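Cupin 2, conserved barrel domain protein (Shewanella frigidimarina, PDB 2PFW) is of unknown function but adopts the RmlC-like cupin barrel fold and may be related to the KdgF-type cupins of sugar metabolism. Local coordinates at the interface of chains A and B. Coordinates in Å, arbitrary orientation; residue numbers count along the deposited sequence, not the author numbering. Chains: chain A/B, Cupin 2, conserved barrel domain protein.

The three contacts are pieces of one two-fold symmetric interface between copies of the same cupin. Their C-alpha centres lie about 27 Å (contacts 1 and 2), 20 Å (contacts 2 and 3) and 13 Å (contacts 1 and 3) apart. Strand 81-84 runs through all, with A:Phe82 in contact 1, B:Phe83 in contact 2 and A:Phe83 in contact 3. Contacts 2 and 3 are overlapping twins with chains exchanged: A:Gln4, A:Phe30, A:Asn31, B:Phe83 and B:Pro85 become B:Gln4, B:Phe30, B:Asn31, A:Phe83 and A:Pro85. B:His7 and A:His7 bring the N-terminal arms into contacts 1 and 2, an exchange that would suit a dimer.

Contact 1: the interface of chains A and B. Residues chain A 67-69, 72, 74, 76, 81-82; chain B 7-8, 10.
The ring of B:Phe8 enters a pocket on chain A built by strands 65-69, 72-76 and 81-84, and the contact is essentially apolar. Over one face of the ring lies the aliphatic part of A:Lys74: its CG sits above the centre, 3.6 Å from the centroid, in a CH-pi contact. The lysine chain bends at chi2 (-116°), and its CD passes to the edge of the B:Phe10 ring, 3.8 Å from CZ. Valines surround the rim of B:Phe8. A:Val67 CB meets it edge-on in the ring plane, A:Val69 CG2 approaches CZ at 3.7 Å, and A:Val72 CG1 packs against CE2 at 3.8 Å. The ring tip also points between two backbone carbonyls, with B:Phe8 CZ 3.4 Å from A:Val67 O and 3.6 Å from A:Val72 O. An alanine in place of B:Phe8 would probably open a gap between these valines and leave the A:Lys74 CG methylene without the ring face beneath it.

The backbones run alongside: B:Phe8 and A:Phe82 form an antiparallel beta bridge, which sets the N-terminal strand 8-9 of chain B beside strand 81-84 of chain A. Flanking the pocket, A:Val69 CG1, anti to its backbone N (chi1 180°), touches the B:His7 imidazole at CG, 3.6 Å away. At the other end A:Leu76 CD2 presses on B:Phe10 CE1 at 3.3 Å.

Contact 2: the interface of chains A and B. Residues chain A 4-7, 29-31; chain B 57, 83, 85.
A backbone hydrogen bond ties the N-terminal arm of chain A to strand 81-84 of chain B: B:Phe83 N donates to A:His7 O over 2.7 Å.

Around the B:Phe83 ring the packing mixes apolar and polar groups. With CG anti to its backbone N (chi1 158°), the side chain reaches across to the arm and to strand 23-31 of chain A. The edge of the B:Phe83 ring points at the flat face of the A:Gln4 carboxamide, CD 3.6 Å from CE2, the two planes 81° apart. A:Asn31 also turns its amide steeply to the ring and brings CB within 3.7 Å of CZ. A:Phe30 O lies over one face, towards the rim, opposite the face on which B:Pro85 N sits. Beside the ring, the A:His7 imidazole crosses B:Pro85 at about a right angle, CD2 to CD at 3.5 Å.

Within chain A, A:Ser5 OG accepts a hydrogen bond from A:Phe30 N at 3.0 Å, which links the arm to strand 23-31. The same hydroxyl donates to A:Glu6 O at 3.1 Å, a bond that shapes the arm itself. This second shell is likely to steady the wall that receives B:Phe83, and the contact, if this dimer is the biological one, would join the arm of one cupin barrel to strand 81-84 of the other.

Contact 3: the interface of chains A and B. Residues chain A 55, 83, 85-86; chain B 4, 30-31, 33.
Cupin barrel strands meet here across the interface of the two deposited copies: the ends of strands 55-61 and 81-84 of chain A face strand 23-31 of chain B and the turn that follows it. A:Ser55 stands at the polar centre. Its hydroxyl OG accepts a hydrogen bond from the carboxamide nitrogen ND2 of B:Asn31 at 2.8 Å (153° at H), tilted 17° from the amide plane. The same OG donates to B:Glu33 OE2 at 2.8 Å, on the lone pair directed away from the other carboxylate oxygen. B:Glu33 extends beyond CG, and this straight chain carries its carboxylate across to the serine.

Within chain B, the backbone N of B:Glu33 donates a hydrogen bond to B:Asn31 OD1 at 3.1 Å, so both ends of the amide are engaged and its rotation is likely to be restricted. The donor stands above the carbonyl plane.

Around the A:Phe83 ring, the tip is turned to B:Asn31, with CZ 3.5 Å from the asparagine CB and the ring and amide planes 71° apart. B:Gln4 places its amide carbon CD at the ring edge and its CB 3.8 Å from A:Phe83 CE2. A:Pro86 and B:Asn31 meet tip to tip, CD to ND2 at 3.9 Å.

Contact 1: the interface of chains A and B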
# COMPACT_ATOMS: atom_id res chain seq x y z
N VAL A 67 -12.77 -11.71 3.10
CA VAL A 67 -12.31 -11.51 1.72
C VAL A 67 -12.40 -12.81 0.91
O VAL A 67 -11.95 -13.87 1.34
CB VAL A 67 -10.88 -10.96 1.67
CG1 VAL A 67 -10.43 -10.82 0.22
CG2 VAL A 67 -10.80 -9.62 2.39
N ASN A 68 -12.99 -12.70 -0.27
CA ASN A 68 -13.00 -13.81 -1.22
C ASN A 68 -12.01 -13.55 -2.36
O ASN A 68 -12.18 -12.55 -3.06
CB ASN A 68 -14.40 -14.05 -1.79
CG ASN A 68 -14.47 -15.38 -2.53
OD1 ASN A 68 -13.47 -15.88 -3.05
ND2 ASN A 68 -15.66 -15.97 -2.57
N VAL A 69 -11.02 -14.41 -2.50
CA VAL A 69 -10.18 -14.45 -3.69
C VAL A 69 -10.24 -15.83 -4.36
O VAL A 69 -9.80 -16.82 -3.78
CB VAL A 69 -8.71 -14.09 -3.40
CG1 VAL A 69 -7.90 -14.16 -4.69
CG2 VAL A 69 -8.60 -12.71 -2.78
N VAL A 72 -11.44 -18.89 -2.58
CA VAL A 72 -10.88 -19.06 -1.23
C VAL A 72 -11.36 -17.93 -0.33
O VAL A 72 -11.42 -16.77 -0.74
CB VAL A 72 -9.35 -19.10 -1.28
CG1 VAL A 72 -8.76 -19.41 0.08
CG2 VAL A 72 -8.88 -20.13 -2.31
N LYS A 74 -11.27 -15.96 3.53
CA LYS A 74 -10.61 -15.84 4.84
C LYS A 74 -11.13 -14.59 5.54
O LYS A 74 -11.53 -13.63 4.89
CB LYS A 74 -9.09 -15.82 4.71
CG LYS A 74 -8.44 -16.76 3.73
CD LYS A 74 -7.55 -17.82 4.32
CE LYS A 74 -7.44 -19.06 3.44
NZ LYS A 74 -7.02 -20.27 4.19
N LEU A 76 -9.97 -11.44 7.56
CA LEU A 76 -8.72 -10.70 7.70
C LEU A 76 -8.88 -9.56 8.71
O LEU A 76 -9.92 -8.90 8.74
CB LEU A 76 -8.24 -10.13 6.37
CG LEU A 76 -7.94 -11.10 5.23
CD1 LEU A 76 -7.12 -10.41 4.15
CD2 LEU A 76 -7.24 -12.35 5.72
N SER A 81 -2.92 -9.06 4.68
CA SER A 81 -3.07 -8.56 3.31
C SER A 81 -3.57 -9.64 2.35
O SER A 81 -3.51 -10.83 2.64
CB SER A 81 -1.72 -8.01 2.82
OG SER A 81 -0.72 -9.00 2.97
N PHE A 82 -4.06 -9.21 1.18
CA PHE A 82 -4.33 -10.18 0.12
C PHE A 82 -3.83 -9.65 -1.23
O PHE A 82 -3.63 -8.45 -1.40
CB PHE A 82 -5.81 -10.51 0.00
CG PHE A 82 -6.77 -9.36 -0.13
CD1 PHE A 82 -7.21 -8.67 1.00
CD2 PHE A 82 -7.25 -8.96 -1.36
CE1 PHE A 82 -8.09 -7.62 0.88
CE2 PHE A 82 -8.14 -7.91 -1.49
CZ PHE A 82 -8.56 -7.23 -0.36
N HIS B 7 -2.53 -15.69 -2.35
CA HIS B 7 -3.57 -14.68 -2.48
C HIS B 7 -3.89 -14.03 -1.13
O HIS B 7 -4.49 -12.95 -1.11
CB HIS B 7 -4.86 -15.27 -3.04
CG HIS B 7 -4.71 -15.84 -4.42
ND1 HIS B 7 -5.42 -16.92 -4.87
CD2 HIS B 7 -3.92 -15.46 -5.45
CE1 HIS B 7 -5.08 -17.19 -6.12
NE2 HIS B 7 -4.17 -16.31 -6.50
N PHE B 8 -3.49 -14.69 -0.06
CA PHE B 8 -3.73 -14.22 1.30
C PHE B 8 -2.44 -14.22 2.11
O PHE B 8 -1.63 -15.14 2.02
CB PHE B 8 -4.79 -15.09 2.00
CG PHE B 8 -6.19 -14.92 1.43
CD1 PHE B 8 -6.97 -13.82 1.75
CD2 PHE B 8 -6.72 -15.86 0.56
CE1 PHE B 8 -8.24 -13.66 1.22
CE2 PHE B 8 -7.98 -15.71 0.03
CZ PHE B 8 -8.75 -14.61 0.36
N PHE B 10 -0.70 -13.17 6.16
CA PHE B 10 -1.08 -13.00 7.56
C PHE B 10 0.05 -12.36 8.35
O PHE B 10 1.14 -12.93 8.40
CB PHE B 10 -1.48 -14.36 8.15
CG PHE B 10 -2.74 -14.87 7.45
CD1 PHE B 10 -3.89 -14.11 7.49
CD2 PHE B 10 -2.74 -16.07 6.76
CE1 PHE B 10 -5.04 -14.53 6.85
CE2 PHE B 10 -3.89 -16.50 6.12
CZ PHE B 10 -5.03 -15.73 6.17

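Contact 2: the interface of chains A and B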
# COMPACT_ATOMS: atom_id res chain seq x y z
N GLN A 4 0.02 12.02 -12.96
CA GLN A 4 0.56 11.52 -11.69
C GLN A 4 0.24 12.48 -10.55
O GLN A 4 -0.27 13.57 -10.77
CB GLN A 4 2.06 11.26 -11.79
CG GLN A 4 2.91 12.45 -12.19
CD GLN A 4 4.39 12.10 -12.17
OE1 GLN A 4 4.81 11.14 -12.82
NE2 GLN A 4 5.18 12.87 -11.43
N SER A 5 0.53 12.06 -9.32
CA SER A 5 0.23 12.87 -8.15
C SER A 5 1.47 13.66 -7.72
O SER A 5 2.58 13.34 -8.15
CB SER A 5 -0.24 11.98 -7.00
OG SER A 5 0.77 11.03 -6.68
N GLU A 6 1.28 14.66 -6.87
CA GLU A 6 2.35 15.25 -6.07
C GLU A 6 3.23 14.16 -5.48
O GLU A 6 2.79 13.02 -5.32
CB GLU A 6 1.74 16.13 -4.98
CG GLU A 6 2.62 17.28 -4.53
CD GLU A 6 2.46 18.49 -5.43
OE1 GLU A 6 1.39 18.59 -6.07
OE2 GLU A 6 3.39 19.32 -5.50
N HIS A 7 4.48 14.48 -5.16
CA HIS A 7 5.37 13.50 -4.56
C HIS A 7 5.03 13.24 -3.10
O HIS A 7 5.44 12.22 -2.54
CB HIS A 7 6.83 13.95 -4.67
CG HIS A 7 7.32 14.01 -6.09
ND1 HIS A 7 8.48 14.68 -6.44
CD2 HIS A 7 6.82 13.50 -7.24
CE1 HIS A 7 8.67 14.57 -7.74
NE2 HIS A 7 7.68 13.86 -8.25
N GLY A 29 -1.32 8.13 -3.72
CA GLY A 29 -0.33 8.51 -4.73
C GLY A 29 -0.45 7.63 -5.96
O GLY A 29 -0.80 6.45 -5.84
N PHE A 30 -0.17 8.18 -7.13
CA PHE A 30 -0.34 7.43 -8.37
C PHE A 30 0.53 7.98 -9.51
O PHE A 30 0.85 9.17 -9.50
CB PHE A 30 -1.81 7.43 -8.79
CG PHE A 30 -2.32 8.72 -9.39
CD1 PHE A 30 -2.76 9.75 -8.58
CD2 PHE A 30 -2.38 8.90 -10.77
CE1 PHE A 30 -3.24 10.93 -9.11
CE2 PHE A 30 -2.84 10.08 -11.31
CZ PHE A 30 -3.27 11.10 -10.48
N ASN A 31 0.87 7.14 -10.47
CA ASN A 31 1.11 7.47 -11.88
C ASN A 31 0.50 6.40 -12.78
O ASN A 31 -0.18 5.48 -12.31
CB ASN A 31 2.60 7.67 -12.16
CG ASN A 31 3.41 6.42 -11.94
OD1 ASN A 31 2.88 5.32 -11.79
ND2 ASN A 31 4.73 6.55 -11.92
N VAL B 57 4.96 3.98 -4.40
CA VAL B 57 4.00 4.75 -3.60
C VAL B 57 4.06 4.20 -2.17
O VAL B 57 4.08 2.99 -1.95
CB VAL B 57 2.59 4.75 -4.15
CG1 VAL B 57 1.66 5.65 -3.34
CG2 VAL B 57 2.58 5.22 -5.60
N PHE B 83 4.95 9.59 -3.16
CA PHE B 83 5.13 9.00 -4.48
C PHE B 83 6.47 9.43 -5.07
O PHE B 83 6.73 10.62 -5.19
CB PHE B 83 3.98 9.42 -5.39
CG PHE B 83 4.24 9.34 -6.88
CD1 PHE B 83 4.62 8.15 -7.47
CD2 PHE B 83 4.08 10.47 -7.67
CE1 PHE B 83 4.86 8.08 -8.83
CE2 PHE B 83 4.32 10.41 -9.03
CZ PHE B 83 4.71 9.22 -9.60
N PRO B 85 8.49 9.06 -8.49
CA PRO B 85 8.65 8.68 -9.90
C PRO B 85 9.91 7.85 -10.11
O PRO B 85 10.86 7.87 -9.33
CB PRO B 85 8.72 10.03 -10.62
CG PRO B 85 8.03 10.98 -9.70
CD PRO B 85 8.36 10.51 -8.31

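Contact 3: the interface of chains A and B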
# COMPACT_ATOMS: atom_id res chain seq x y z
N SER A 55 -3.37 -5.66 -11.62
CA SER A 55 -2.91 -6.41 -10.45
C SER A 55 -3.31 -5.63 -9.20
O SER A 55 -3.47 -4.41 -9.25
CB SER A 55 -1.41 -6.66 -10.50
OG SER A 55 -1.11 -7.82 -11.26
N PHE A 83 -3.67 -10.58 -2.15
CA PHE A 83 -3.21 -10.36 -3.51
C PHE A 83 -4.20 -10.96 -4.51
O PHE A 83 -4.53 -12.14 -4.39
CB PHE A 83 -1.82 -10.97 -3.68
CG PHE A 83 -1.38 -11.21 -5.11
CD1 PHE A 83 -1.38 -10.18 -6.04
CD2 PHE A 83 -0.96 -12.47 -5.49
CE1 PHE A 83 -0.97 -10.42 -7.34
CE2 PHE A 83 -0.55 -12.72 -6.79
CZ PHE A 83 -0.56 -11.69 -7.71
N PRO A 85 -4.54 -11.66 -8.46
CA PRO A 85 -3.93 -11.67 -9.80
C PRO A 85 -4.86 -11.01 -10.81
O PRO A 85 -6.06 -10.85 -10.57
CB PRO A 85 -3.72 -13.16 -10.08
CG PRO A 85 -3.75 -13.81 -8.73
CD PRO A 85 -4.76 -13.02 -7.94
N PRO A 86 -4.33 -10.59 -11.95
CA PRO A 86 -5.20 -10.01 -12.99
C PRO A 86 -6.34 -10.97 -13.36
O PRO A 86 -6.07 -12.15 -13.56
CB PRO A 86 -4.24 -9.82 -14.17
CG PRO A 86 -2.90 -9.65 -13.52
CD PRO A 86 -2.92 -10.60 -12.35
N GLN B 4 5.15 -15.17 -7.59
CA GLN B 4 4.12 -14.37 -6.92
C GLN B 4 3.87 -14.94 -5.52
O GLN B 4 4.32 -16.03 -5.20
CB GLN B 4 2.82 -14.31 -7.72
CG GLN B 4 2.28 -15.64 -8.19
CD GLN B 4 1.00 -15.49 -9.00
OE1 GLN B 4 0.94 -14.73 -9.97
NE2 GLN B 4 -0.04 -16.22 -8.61
N PHE B 30 2.81 -9.91 -3.85
CA PHE B 30 3.42 -9.44 -5.09
C PHE B 30 3.18 -10.38 -6.27
O PHE B 30 2.96 -11.57 -6.05
CB PHE B 30 4.94 -9.28 -4.89
CG PHE B 30 5.70 -10.59 -4.81
CD1 PHE B 30 5.74 -11.31 -3.63
CD2 PHE B 30 6.37 -11.10 -5.91
CE1 PHE B 30 6.42 -12.51 -3.55
CE2 PHE B 30 7.05 -12.30 -5.85
CZ PHE B 30 7.08 -13.01 -4.66
N ASN B 31 3.27 -9.86 -7.49
CA ASN B 31 3.65 -10.60 -8.70
C ASN B 31 4.66 -9.80 -9.51
O ASN B 31 5.24 -8.84 -9.00
CB ASN B 31 2.39 -10.93 -9.50
CG ASN B 31 1.73 -9.70 -10.07
OD1 ASN B 31 2.17 -8.57 -9.85
ND2 ASN B 31 0.65 -9.89 -10.83
N GLU B 33 4.55 -7.48 -11.50
CA GLU B 33 4.31 -6.09 -11.88
C GLU B 33 3.86 -5.23 -10.71
O GLU B 33 3.70 -4.01 -10.86
CB GLU B 33 3.27 -6.03 -13.00
CG GLU B 33 1.83 -6.13 -12.53
CD GLU B 33 0.84 -5.98 -13.67
OE1 GLU B 33 1.23 -5.37 -14.69
OE2 GLU B 33 -0.31 -6.45 -13.55